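Local coordinates for protein alpha-fucosidase (Bifidobacterium bifidum, PDB 2EAE) that probably hydrolyses alpha-1,2-fucosyl linkages of glycans, releasing L-fucose; this chain is the catalytic-domain fragment of the enzyme, at residues A[16-21]-A[156-161]; A[64-69]-A[150-155]; A[562-567]-A[649-654]. The protein carries 1 engineered substitution. All blocks are in the same frame, centred on the assembly; numbering follows the deposited sequence.

Interaction 1: A[16-21]-A[156-161]; sequences DDWLWY and RRDLNL
Trp18 swings its CG to the side of the backbone N (chi1 -79°) and Arg156 bends its chain at chi3 (82°), which brings the six-membered end of the indole under one face of the guanidinium, Trp18 CZ3 lying 3.3 Å from Arg156 NE. Asp158 completes the group: its OD2 sits over one face of the same indole, 3.7 Å from Trp18 CH2, and forms a salt bridge with Arg156, whose NE gives it a weak hydrogen bond. Farther along, Asn160 ND2 gives a nearly straight bond (174°) to Asp16 OD2 at 2.8 Å. On the face of the sheet carrying Leu19 and Leu159, the guanidinium of Arg157 lies flat but off-centre on the Tyr21 ring, CZ 4.5 Å from the centroid, while its nitrogens bind Gln23, Thr28 and Thr49; Tyr21 OH bonds to Ala754 O. Between the two faces the strands run antiparallel, Leu19 with Leu159 and Tyr21 with Arg157 being hydrogen-bonded pairs. Strand 18-21 forms one edge of the nine-stranded sheet of the N-terminal domain, next to 155-160. Leu19 and Leu159 pack on helix 364-385, Tyr21 and Leu159 also meet Leu51 of strand 51-54, and Tyr21 touches the start of helix 350-359.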
loop_
_atom_site.group_PDB
_atom_site.type_symbol
_atom_site.label_atom_id
_atom_site.label_comp_id
_atom_site.label_asym_id
_atom_site.label_seq_id
_atom_site.Cartn_x
_atom_site.Cartn_y
_atom_site.Cartn_z
ATOM N N ASP A 16 6.457 -1.400 25.526
ATOM C CA ASP A 16 6.366 -0.865 24.170
ATOM C C ASP A 16 7.139 -1.728 23.165
ATOM O O ASP A 16 8.097 -2.420 23.533
ATOM C CB ASP A 16 6.902 0.558 24.123
ATOM C CG ASP A 16 5.997 1.564 24.857
ATOM O OD1 ASP A 16 4.898 1.171 25.302
ATOM O OD2 ASP A 16 6.396 2.745 24.961
ATOM N N ASP A 17 6.751 -1.658 21.889
ATOM C CA ASP A 17 7.474 -2.381 20.814
ATOM C C ASP A 17 8.575 -1.481 20.273
ATOM O O ASP A 17 8.295 -0.395 19.809
ATOM C CB ASP A 17 6.512 -2.738 19.679
ATOM C CG ASP A 17 5.308 -3.542 20.154
ATOM O OD1 ASP A 17 5.504 -4.517 20.904
ATOM O OD2 ASP A 17 4.163 -3.223 19.732
ATOM N N TRP A 18 9.828 -1.935 20.349
ATOM C CA TRP A 18 10.979 -1.181 19.863
ATOM C C TRP A 18 11.718 -1.888 18.747
ATOM O O TRP A 18 11.851 -3.113 18.782
ATOM C CB TRP A 18 11.995 -1.058 20.990
ATOM C CG TRP A 18 11.701 0.001 22.043
ATOM C CD1 TRP A 18 10.513 0.665 22.290
ATOM C CD2 TRP A 18 12.637 0.470 23.011
ATOM N NE1 TRP A 18 10.680 1.542 23.342
ATOM C CE2 TRP A 18 11.972 1.439 23.805
ATOM C CE3 TRP A 18 13.983 0.153 23.290
ATOM C CZ2 TRP A 18 12.612 2.101 24.870
ATOM C CZ3 TRP A 18 14.629 0.822 24.334
ATOM C CH2 TRP A 18 13.941 1.788 25.108
ATOM N N LEU A 19 12.198 -1.111 17.781
ATOM C CA LEU A 19 13.351 -1.518 16.947
ATOM C C LEU A 19 14.500 -0.742 17.548
ATOM O O LEU A 19 14.368 0.451 17.798
ATOM C CB LEU A 19 13.203 -1.111 15.471
ATOM C CG LEU A 19 11.916 -1.344 14.670
ATOM C CD1 LEU A 19 12.279 -1.114 13.204
ATOM C CD2 LEU A 19 11.289 -2.745 14.910
ATOM N N TRP A 20 15.613 -1.401 17.824
ATOM C CA TRP A 20 16.669 -0.720 18.597
ATOM C C TRP A 20 18.047 -1.241 18.214
ATOM O O TRP A 20 18.195 -2.397 17.779
ATOM C CB TRP A 20 16.421 -0.832 20.125
ATOM C CG TRP A 20 16.425 -2.208 20.719
ATOM C CD1 TRP A 20 15.425 -3.148 20.666
ATOM C CD2 TRP A 20 17.467 -2.784 21.503
ATOM N NE1 TRP A 20 15.781 -4.270 21.383
ATOM C CE2 TRP A 20 17.038 -4.085 21.889
ATOM C CE3 TRP A 20 18.736 -2.345 21.883
ATOM C CZ2 TRP A 20 17.830 -4.943 22.656
ATOM C CZ3 TRP A 20 19.522 -3.195 22.652
ATOM C CH2 TRP A 20 19.058 -4.497 23.025
ATOM N N TYR A 21 19.026 -0.335 18.299
ATOM C CA TYR A 21 20.367 -0.528 17.771
ATOM C C TYR A 21 21.358 0.024 18.789
ATOM O O TYR A 21 21.047 1.006 19.485
ATOM C CB TYR A 21 20.521 0.162 16.400
ATOM C CG TYR A 21 19.435 -0.306 15.459
ATOM C CD1 TYR A 21 19.644 -1.393 14.624
ATOM C CD2 TYR A 21 18.163 0.286 15.477
ATOM C CE1 TYR A 21 18.622 -1.860 13.786
ATOM C CE2 TYR A 21 17.138 -0.179 14.654
ATOM C CZ TYR A 21 17.377 -1.253 13.817
ATOM O OH TYR A 21 16.358 -1.728 13.022
ATOM N N ARG A 156 22.387 4.159 22.629
ATOM C CA ARG A 156 21.269 3.437 22.036
ATOM C C ARG A 156 20.461 4.373 21.108
ATOM O O ARG A 156 20.287 5.574 21.400
ATOM C CB ARG A 156 20.391 2.811 23.119
ATOM C CG ARG A 156 19.224 1.980 22.597
ATOM C CD ARG A 156 18.292 1.557 23.704
ATOM N NE ARG A 156 17.339 2.614 24.067
ATOM C CZ ARG A 156 17.254 3.167 25.278
ATOM N NH1 ARG A 156 18.061 2.774 26.250
ATOM N NH2 ARG A 156 16.355 4.113 25.525
ATOM N N ARG A 157 20.026 3.831 19.969
ATOM C CA ARG A 157 18.980 4.472 19.164
ATOM C C ARG A 157 17.807 3.513 18.995
ATOM O O ARG A 157 17.997 2.302 18.947
ATOM C CB ARG A 157 19.499 4.960 17.806
ATOM C CG ARG A 157 19.843 3.847 16.810
ATOM C CD ARG A 157 20.581 4.408 15.642
ATOM N NE ARG A 157 21.012 3.379 14.701
ATOM C CZ ARG A 157 20.394 3.097 13.555
ATOM N NH1 ARG A 157 19.289 3.756 13.231
ATOM N NH2 ARG A 157 20.880 2.150 12.744
ATOM N N ASP A 158 16.584 4.042 18.963
ATOM C CA ASP A 158 15.429 3.163 18.842
ATOM C C ASP A 158 14.320 3.842 18.090
ATOM O O ASP A 158 14.344 5.062 17.886
ATOM C CB ASP A 158 14.932 2.628 20.191
ATOM C CG ASP A 158 14.335 3.697 21.067
ATOM O OD1 ASP A 158 13.322 4.313 20.651
ATOM O OD2 ASP A 158 14.860 3.895 22.191
ATOM N N LEU A 159 13.393 3.017 17.630
ATOM C CA LEU A 159 12.142 3.487 17.109
ATOM C C LEU A 159 11.072 2.828 17.965
ATOM O O LEU A 159 10.914 1.592 17.946
ATOM C CB LEU A 159 11.991 3.144 15.604
ATOM C CG LEU A 159 10.724 3.687 14.934
ATOM C CD1 LEU A 159 10.706 5.237 14.927
ATOM C CD2 LEU A 159 10.646 3.155 13.518
ATOM N N ASN A 160 10.375 3.649 18.743
ATOM C CA ASN A 160 9.273 3.193 19.578
ATOM C C ASN A 160 7.983 3.217 18.747
ATOM O O ASN A 160 7.387 4.264 18.520
ATOM C CB ASN A 160 9.151 4.054 20.858
ATOM C CG ASN A 160 8.129 3.499 21.839
ATOM O OD1 ASN A 160 7.176 2.835 21.444
ATOM N ND2 ASN A 160 8.343 3.750 23.139
ATOM N N LEU A 161 7.583 2.036 18.277
ATOM C CA LEU A 161 6.459 1.919 17.359
ATOM C C LEU A 161 5.182 2.245 18.098
ATOM O O LEU A 161 4.230 2.716 17.492
ATOM C CB LEU A 161 6.358 0.483 16.836
ATOM C CG LEU A 161 7.585 -0.137 16.150
ATOM C CD1 LEU A 161 7.168 -1.499 15.557
ATOM C CD2 LEU A 161 8.096 0.816 15.098
#

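Interaction 2: A[64-69]-A[150-155]; sequences GEVSRE and TTVTEY
Tyr155 OH donates to Gly64 O in a very short hydrogen bond of 2.5 Å, the carbonyl oxygen lying in the plane of the phenol ring at its edge. CG of the tyrosine stands opposite its own backbone N (chi1 179°), which aims the ring toward the 64-67 turn. Gly64 has a positive phi of 74° and, lacking a side chain, lets the hydroxyl come close. Within the turn, Glu69 OE1 receives Glu65 N at 3.0 Å from well above the carboxylate plane, and Gly64 N more weakly, while OE2 forms a salt bridge with Arg179 and a bond with Tyr181.

This turn links strands 58-62 and 68-75 of the seven-stranded sheet in the N-terminal beta-sandwich domain. Residues 150-155 belong to the crossing from strand 139-144 of that sheet to strand 155-160 of the nine-stranded one.

Apolar contacts centre on Val66, whose chi1 of -27° is far from a staggered value. Val66 CG2 presses on Thr150 CB at 3.5 Å, the two side chains crossing at about a right angle. Val66 and Val152 meet tip to tip, Val66 CG1 4.1 Å from Val152 CG1, and Val66 CG1 lies 4.3 Å from Tyr155 CE1. An alanine here would keep CB near Val152 but, without the two methyls, is likely to leave Thr150 and Tyr155 CE1 without their apolar neighbour and thin the contact with Val152. Ser67 CB adds a looser touch on Thr150 CG2.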
loop_
_atom_site.group_PDB
_atom_site.type_symbol
_atom_site.label_atom_id
_atom_site.label_comp_id
_atom_site.label_asym_id
_atom_site.label_seq_id
_atom_site.Cartn_x
_atom_site.Cartn_y
_atom_site.Cartn_z
ATOM N N GLY A 64 20.918 9.061 13.960
ATOM C CA GLY A 64 21.404 8.845 15.344
ATOM C C GLY A 64 22.913 8.996 15.501
ATOM O O GLY A 64 23.535 8.319 16.340
ATOM N N GLU A 65 23.490 9.878 14.692
ATOM C CA GLU A 65 24.936 10.128 14.711
ATOM C C GLU A 65 25.295 10.952 15.949
ATOM O O GLU A 65 24.530 11.825 16.367
ATOM C CB GLU A 65 25.400 10.838 13.435
ATOM C CG GLU A 65 25.062 10.120 12.137
ATOM C CD GLU A 65 25.672 8.736 12.042
ATOM O OE1 GLU A 65 26.830 8.540 12.473
ATOM O OE2 GLU A 65 25.001 7.834 11.519
ATOM N N VAL A 66 26.451 10.662 16.553
ATOM C CA VAL A 66 26.718 11.252 17.866
ATOM C C VAL A 66 27.000 12.744 17.721
ATOM O O VAL A 66 26.431 13.555 18.443
ATOM C CB VAL A 66 27.810 10.499 18.701
ATOM C CG1 VAL A 66 27.891 9.013 18.317
ATOM C CG2 VAL A 66 29.164 11.180 18.611
ATOM N N SER A 67 27.825 13.101 16.748
ATOM C CA SER A 67 28.259 14.492 16.601
ATOM C C SER A 67 27.426 15.267 15.566
ATOM O O SER A 67 26.642 16.145 15.945
ATOM C CB SER A 67 29.769 14.570 16.307
ATOM O OG SER A 67 30.188 15.927 16.200
ATOM N N ARG A 68 27.581 14.934 14.281
ATOM C CA ARG A 68 26.775 15.551 13.216
ATOM C C ARG A 68 25.499 14.731 12.958
ATOM O O ARG A 68 25.448 13.916 12.030
ATOM C CB ARG A 68 27.581 15.716 11.928
ATOM C CG ARG A 68 26.909 16.590 10.853
ATOM C CD ARG A 68 27.925 16.993 9.783
ATOM N NE ARG A 68 27.358 17.292 8.470
ATOM C CZ ARG A 68 26.729 18.423 8.143
ATOM N NH1 ARG A 68 26.551 19.389 9.040
ATOM N NH2 ARG A 68 26.262 18.584 6.911
ATOM N N GLU A 69 24.501 14.941 13.817
ATOM C CA GLU A 69 23.227 14.229 13.756
ATOM C C GLU A 69 22.497 14.610 12.480
ATOM O O GLU A 69 22.628 15.740 11.984
ATOM C CB GLU A 69 22.391 14.532 15.001
ATOM C CG GLU A 69 20.923 14.064 14.968
ATOM C CD GLU A 69 20.781 12.533 14.912
ATOM O OE1 GLU A 69 21.385 11.913 14.012
ATOM O OE2 GLU A 69 20.079 11.965 15.781
ATOM N N THR A 150 34.063 11.464 18.590
ATOM C CA THR A 150 32.748 10.831 18.586
ATOM C C THR A 150 32.724 9.607 19.520
ATOM O O THR A 150 32.014 8.628 19.272
ATOM C CB THR A 150 32.290 10.447 17.140
ATOM O OG1 THR A 150 32.900 9.212 16.739
ATOM C CG2 THR A 150 32.625 11.549 16.126
ATOM N N THR A 151 33.505 9.671 20.599
ATOM C CA THR A 151 33.669 8.541 21.507
ATOM C C THR A 151 32.548 8.548 22.533
ATOM O O THR A 151 32.380 9.528 23.260
ATOM C CB THR A 151 35.051 8.598 22.233
ATOM O OG1 THR A 151 36.104 8.677 21.261
ATOM C CG2 THR A 151 35.263 7.369 23.129
ATOM N N VAL A 152 31.791 7.456 22.608
ATOM C CA VAL A 152 30.603 7.422 23.467
ATOM C C VAL A 152 30.474 6.146 24.289
ATOM O O VAL A 152 31.104 5.140 23.978
ATOM C CB VAL A 152 29.284 7.649 22.646
ATOM C CG1 VAL A 152 29.172 9.105 22.185
ATOM C CG2 VAL A 152 29.203 6.684 21.448
ATOM N N THR A 153 29.667 6.204 25.346
ATOM C CA THR A 153 29.245 5.010 26.080
ATOM C C THR A 153 27.730 5.060 26.308
ATOM O O THR A 153 27.122 6.114 26.176
ATOM C CB THR A 153 29.989 4.839 27.449
ATOM O OG1 THR A 153 29.727 5.971 28.298
ATOM C CG2 THR A 153 31.505 4.651 27.247
ATOM N N GLU A 154 27.144 3.909 26.643
ATOM C CA GLU A 154 25.708 3.769 26.915
ATOM C C GLU A 154 24.866 4.293 25.737
ATOM O O GLU A 154 23.809 4.925 25.925
ATOM C CB GLU A 154 25.338 4.437 28.250
ATOM C CG GLU A 154 26.226 3.984 29.426
ATOM C CD GLU A 154 26.081 4.872 30.657
ATOM O OE1 GLU A 154 24.935 5.044 31.132
ATOM O OE2 GLU A 154 27.110 5.405 31.154
ATOM N N TYR A 155 25.362 4.024 24.527
ATOM C CA TYR A 155 24.705 4.469 23.302
ATOM C C TYR A 155 23.526 3.551 22.957
ATOM O O TYR A 155 23.672 2.327 22.946
ATOM C CB TYR A 155 25.683 4.512 22.104
ATOM C CG TYR A 155 24.983 4.942 20.830
ATOM C CD1 TYR A 155 25.140 6.232 20.318
ATOM C CD2 TYR A 155 24.120 4.064 20.151
ATOM C CE1 TYR A 155 24.456 6.644 19.163
ATOM C CE2 TYR A 155 23.422 4.470 19.013
ATOM C CZ TYR A 155 23.602 5.747 18.517
ATOM O OH TYR A 155 22.922 6.139 17.390
#

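Interaction 3: A[562-567]-A[649-654]; sequences AYSPEQ and IKEWYF. With GAL (beta-D-galactopyranose), chain B; FUL (beta-L-fucopyranose), chain D.
Trp652 turns the rim of its indole to the 562-567 segment: Trp652 CZ2 meets Gln567 O, which lies near the ring plane, at 3.6 Å, and NE1 runs beside Ser564 CB. The Gln567 side chain crosses that of Trp652 at about a right angle, the amide and ring planes 46° apart, its NE2 close to CH2. The CG of Glu651 rests against one face of the indole.

Glu651 reaches across with an extended chain, CG opposite its backbone N (chi1 -167°), and each carboxylate oxygen has its own donor on the other segment. Ser564 OG donates to the anti lone pair of Glu651 OE2 in a 2.5 Å bond. Gln567 NE2 donates to Glu651 OE1 at 2.9 Å, on the syn side and 29° out of the carboxylate plane. Glu651 OE1 also forms a salt bridge with Arg709 of helix 699-710, and Gln567 OE1 accepts from Gln671 N, which fixes the amide at both ends. Three waters fill in: one joins Ser564 N, Gln567 O and Trp652 NE1; the second gives to Ser564 OG and Glu651 O; the third gives to Pro565 O and Glu651 OE2.

Between Ser564 and Gln567 the chain turns back, with a cis peptide before Glu566, and points the Glu566 carboxylate the other way into the sugar pocket of the glycoside hydrolase family 95 catalytic domain. Glu566 OE1 lies 2.6 Å from galactose O2 and Glu566 OE2 2.6 Å from galactose O3, and Asn421 ND2 also bonds Glu566 OE2. With Arg709 and two neutral donors on its carboxylate, buried Glu651 is likely to stay ionised; by holding the side chains of Ser564 and Gln567, which flank the loop of Glu566, it probably acts as a second-shell residue that steadies it.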
loop_
_atom_site.group_PDB
_atom_site.type_symbol
_atom_site.label_atom_id
_atom_site.label_comp_id
_atom_site.label_asym_id
_atom_site.label_seq_id
_atom_site.Cartn_x
_atom_site.Cartn_y
_atom_site.Cartn_z
ATOM N N ALA A 562 -3.964 -6.687 -24.827
ATOM C CA ALA A 562 -3.590 -6.881 -23.423
ATOM C C ALA A 562 -2.084 -7.135 -23.217
ATOM O O ALA A 562 -1.370 -7.591 -24.135
ATOM C CB ALA A 562 -4.392 -8.052 -22.863
ATOM N N TYR A 563 -1.611 -6.850 -21.999
ATOM C CA TYR A 563 -0.266 -7.191 -21.556
ATOM C C TYR A 563 -0.405 -7.701 -20.140
ATOM O O TYR A 563 -1.118 -7.077 -19.324
ATOM C CB TYR A 563 0.670 -5.945 -21.566
ATOM C CG TYR A 563 2.083 -6.332 -21.216
ATOM C CD1 TYR A 563 2.777 -7.250 -22.007
ATOM C CD2 TYR A 563 2.712 -5.836 -20.069
ATOM C CE1 TYR A 563 4.056 -7.628 -21.685
ATOM C CE2 TYR A 563 4.015 -6.216 -19.735
ATOM C CZ TYR A 563 4.674 -7.116 -20.548
ATOM O OH TYR A 563 5.960 -7.528 -20.220
ATOM N N SER A 564 0.259 -8.817 -19.836
ATOM C CA SER A 564 0.196 -9.361 -18.477
ATOM C C SER A 564 1.400 -8.861 -17.679
ATOM O O SER A 564 2.549 -9.174 -18.019
ATOM C CB SER A 564 0.125 -10.904 -18.518
ATOM O OG SER A 564 -0.088 -11.452 -17.218
ATOM N N PRO A 565 1.155 -8.050 -16.608
ATOM C CA PRO A 565 2.329 -7.528 -15.904
ATOM C C PRO A 565 3.216 -8.663 -15.366
ATOM O O PRO A 565 2.694 -9.551 -14.650
ATOM C CB PRO A 565 1.718 -6.742 -14.702
ATOM C CG PRO A 565 0.282 -6.427 -15.118
ATOM C CD PRO A 565 -0.122 -7.640 -15.996
ATOM N N GLU A 566 4.517 -8.713 -15.673
ATOM C CA GLU A 566 5.193 -7.942 -16.689
ATOM C C GLU A 566 6.043 -8.963 -17.441
ATOM O O GLU A 566 7.271 -8.888 -17.428
ATOM C CB GLU A 566 6.061 -6.827 -16.071
ATOM C CG GLU A 566 5.250 -5.685 -15.446
ATOM C CD GLU A 566 6.084 -4.455 -15.037
ATOM O OE1 GLU A 566 7.319 -4.437 -15.246
ATOM O OE2 GLU A 566 5.500 -3.472 -14.532
ATOM N N GLN A 567 5.373 -9.907 -18.091
ATOM C CA GLN A 567 6.107 -10.899 -18.907
ATOM C C GLN A 567 5.236 -11.301 -20.091
ATOM O O GLN A 567 4.035 -10.967 -20.156
ATOM C CB GLN A 567 6.524 -12.095 -18.048
ATOM C CG GLN A 567 5.395 -13.063 -17.632
ATOM C CD GLN A 567 5.869 -14.409 -17.051
ATOM O OE1 GLN A 567 7.049 -14.748 -17.086
ATOM N NE2 GLN A 567 4.924 -15.191 -16.533
ATOM N N ILE A 649 -3.285 -22.681 -13.848
ATOM C CA ILE A 649 -4.154 -21.641 -14.393
ATOM C C ILE A 649 -3.405 -20.962 -15.523
ATOM O O ILE A 649 -2.261 -20.524 -15.339
ATOM C CB ILE A 649 -4.537 -20.605 -13.298
ATOM C CG1 ILE A 649 -5.360 -21.342 -12.229
ATOM C CG2 ILE A 649 -5.233 -19.363 -13.928
ATOM C CD1 ILE A 649 -6.183 -20.531 -11.316
ATOM N N LYS A 650 -4.005 -20.935 -16.714
ATOM C CA LYS A 650 -3.346 -20.293 -17.855
ATOM C C LYS A 650 -3.197 -18.782 -17.608
ATOM O O LYS A 650 -4.129 -18.138 -17.088
ATOM C CB LYS A 650 -4.153 -20.490 -19.140
ATOM C CG LYS A 650 -4.348 -21.945 -19.606
ATOM C CD LYS A 650 -5.146 -21.920 -20.890
ATOM C CE LYS A 650 -5.580 -23.347 -21.268
ATOM N NZ LYS A 650 -6.373 -23.257 -22.534
ATOM N N GLU A 651 -2.047 -18.217 -17.955
ATOM C CA GLU A 651 -1.863 -16.753 -17.885
ATOM C C GLU A 651 -2.382 -16.106 -19.161
ATOM O O GLU A 651 -2.824 -14.935 -19.156
ATOM C CB GLU A 651 -0.400 -16.382 -17.635
ATOM C CG GLU A 651 -0.191 -14.917 -17.245
ATOM C CD GLU A 651 1.212 -14.555 -16.706
ATOM O OE1 GLU A 651 2.014 -15.434 -16.315
ATOM O OE2 GLU A 651 1.503 -13.337 -16.602
ATOM N N TRP A 652 -2.292 -16.854 -20.262
ATOM C CA TRP A 652 -2.851 -16.434 -21.575
ATOM C C TRP A 652 -3.739 -17.504 -22.168
ATOM O O TRP A 652 -3.493 -18.725 -21.981
ATOM C CB TRP A 652 -1.726 -16.067 -22.601
ATOM C CG TRP A 652 -0.722 -15.088 -22.064
ATOM C CD1 TRP A 652 -0.787 -13.734 -22.150
ATOM C CD2 TRP A 652 0.466 -15.393 -21.327
ATOM N NE1 TRP A 652 0.264 -13.165 -21.503
ATOM C CE2 TRP A 652 1.059 -14.145 -20.974
ATOM C CE3 TRP A 652 1.078 -16.581 -20.912
ATOM C CZ2 TRP A 652 2.255 -14.047 -20.240
ATOM C CZ3 TRP A 652 2.291 -16.490 -20.155
ATOM C CH2 TRP A 652 2.860 -15.219 -19.841
ATOM N N TYR A 653 -4.786 -17.074 -22.880
ATOM C CA TYR A 653 -5.799 -18.011 -23.351
ATOM C C TYR A 653 -5.257 -19.006 -24.382
ATOM O O TYR A 653 -5.698 -20.141 -24.398
ATOM C CB TYR A 653 -7.129 -17.303 -23.763
ATOM C CG TYR A 653 -7.745 -16.647 -22.532
ATOM C CD1 TYR A 653 -8.176 -17.440 -21.452
ATOM C CD2 TYR A 653 -7.811 -15.257 -22.405
ATOM C CE1 TYR A 653 -8.705 -16.841 -20.254
ATOM C CE2 TYR A 653 -8.353 -14.667 -21.238
ATOM C CZ TYR A 653 -8.780 -15.465 -20.184
ATOM O OH TYR A 653 -9.251 -14.865 -19.025
ATOM N N PHE A 654 -4.279 -18.607 -25.196
ATOM C CA PHE A 654 -3.645 -19.597 -26.120
ATOM C C PHE A 654 -2.549 -20.500 -25.481
ATOM O O PHE A 654 -1.800 -21.198 -26.203
ATOM C CB PHE A 654 -3.011 -18.860 -27.302
ATOM C CG PHE A 654 -2.011 -17.829 -26.874
ATOM C CD1 PHE A 654 -0.898 -18.189 -26.116
ATOM C CD2 PHE A 654 -2.195 -16.507 -27.191
ATOM C CE1 PHE A 654 0.009 -17.230 -25.672
ATOM C CE2 PHE A 654 -1.295 -15.547 -26.756
ATOM C CZ PHE A 654 -0.182 -15.921 -26.005
HETATM C C1 GAL B . 10.404 -1.500 -14.877
HETATM C C2 GAL B . 9.073 -1.680 -14.128
HETATM C C3 GAL B . 7.899 -1.153 -14.969
HETATM C C4 GAL B . 8.200 0.300 -15.380
HETATM C C5 GAL B . 9.544 0.358 -16.120
HETATM C C6 GAL B . 9.914 1.798 -16.405
HETATM O O2 GAL B . 8.877 -3.010 -13.709
HETATM O O3 GAL B . 6.752 -1.196 -14.157
HETATM O O4 GAL B . 8.266 1.105 -14.226
HETATM O O5 GAL B . 10.551 -0.161 -15.272
HETATM O O6 GAL B . 11.012 1.802 -17.306
HETATM C C1 FUL D . 6.747 -3.254 -11.362
HETATM C C2 FUL D . 7.576 -4.492 -10.958
HETATM O O2 FUL D . 7.698 -5.378 -12.093
HETATM C C3 FUL D . 8.979 -4.165 -10.396
HETATM O O3 FUL D . 9.489 -5.317 -9.688
HETATM C C4 FUL D . 8.931 -2.979 -9.431
HETATM O O4 FUL D . 8.156 -3.431 -8.314
HETATM C C5 FUL D . 8.238 -1.789 -10.095
HETATM C C6 FUL D . 8.094 -0.580 -9.171
HETATM O O5 FUL D . 6.919 -2.157 -10.474
HETATM O O1 FUL D . 5.329 -3.510 -11.341
HETATM O O HOH W 1 1.804 -10.496 -21.678
HETATM O O HOH W 2 -2.701 -12.713 -17.516
HETATM O O HOH W 3 2.306 -12.399 -14.200
#

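Overall arrangement
Interactions 1 and 2 both belong to the N-terminal sandwich domain, with centres 16 Å apart and a touch between Tyr21 O and Tyr155 CE2; along the chain, interaction 2 is nested inside the loop that interaction 1 closes. Strand 155-160 serves both: interaction 1 zips it to the edge strand 18-21 with backbone bonds, whereas interaction 2, nearer the surface, uses one phenol bond and valine packing between loops. Interaction 3 lies on the opposite side of the chain's centre, about 44 Å from interaction 1 between centres, in the catalytic domain. It is fully buried, has no strand pairing between its segments, and relies on a carboxylate and waters behind the sugar pocket.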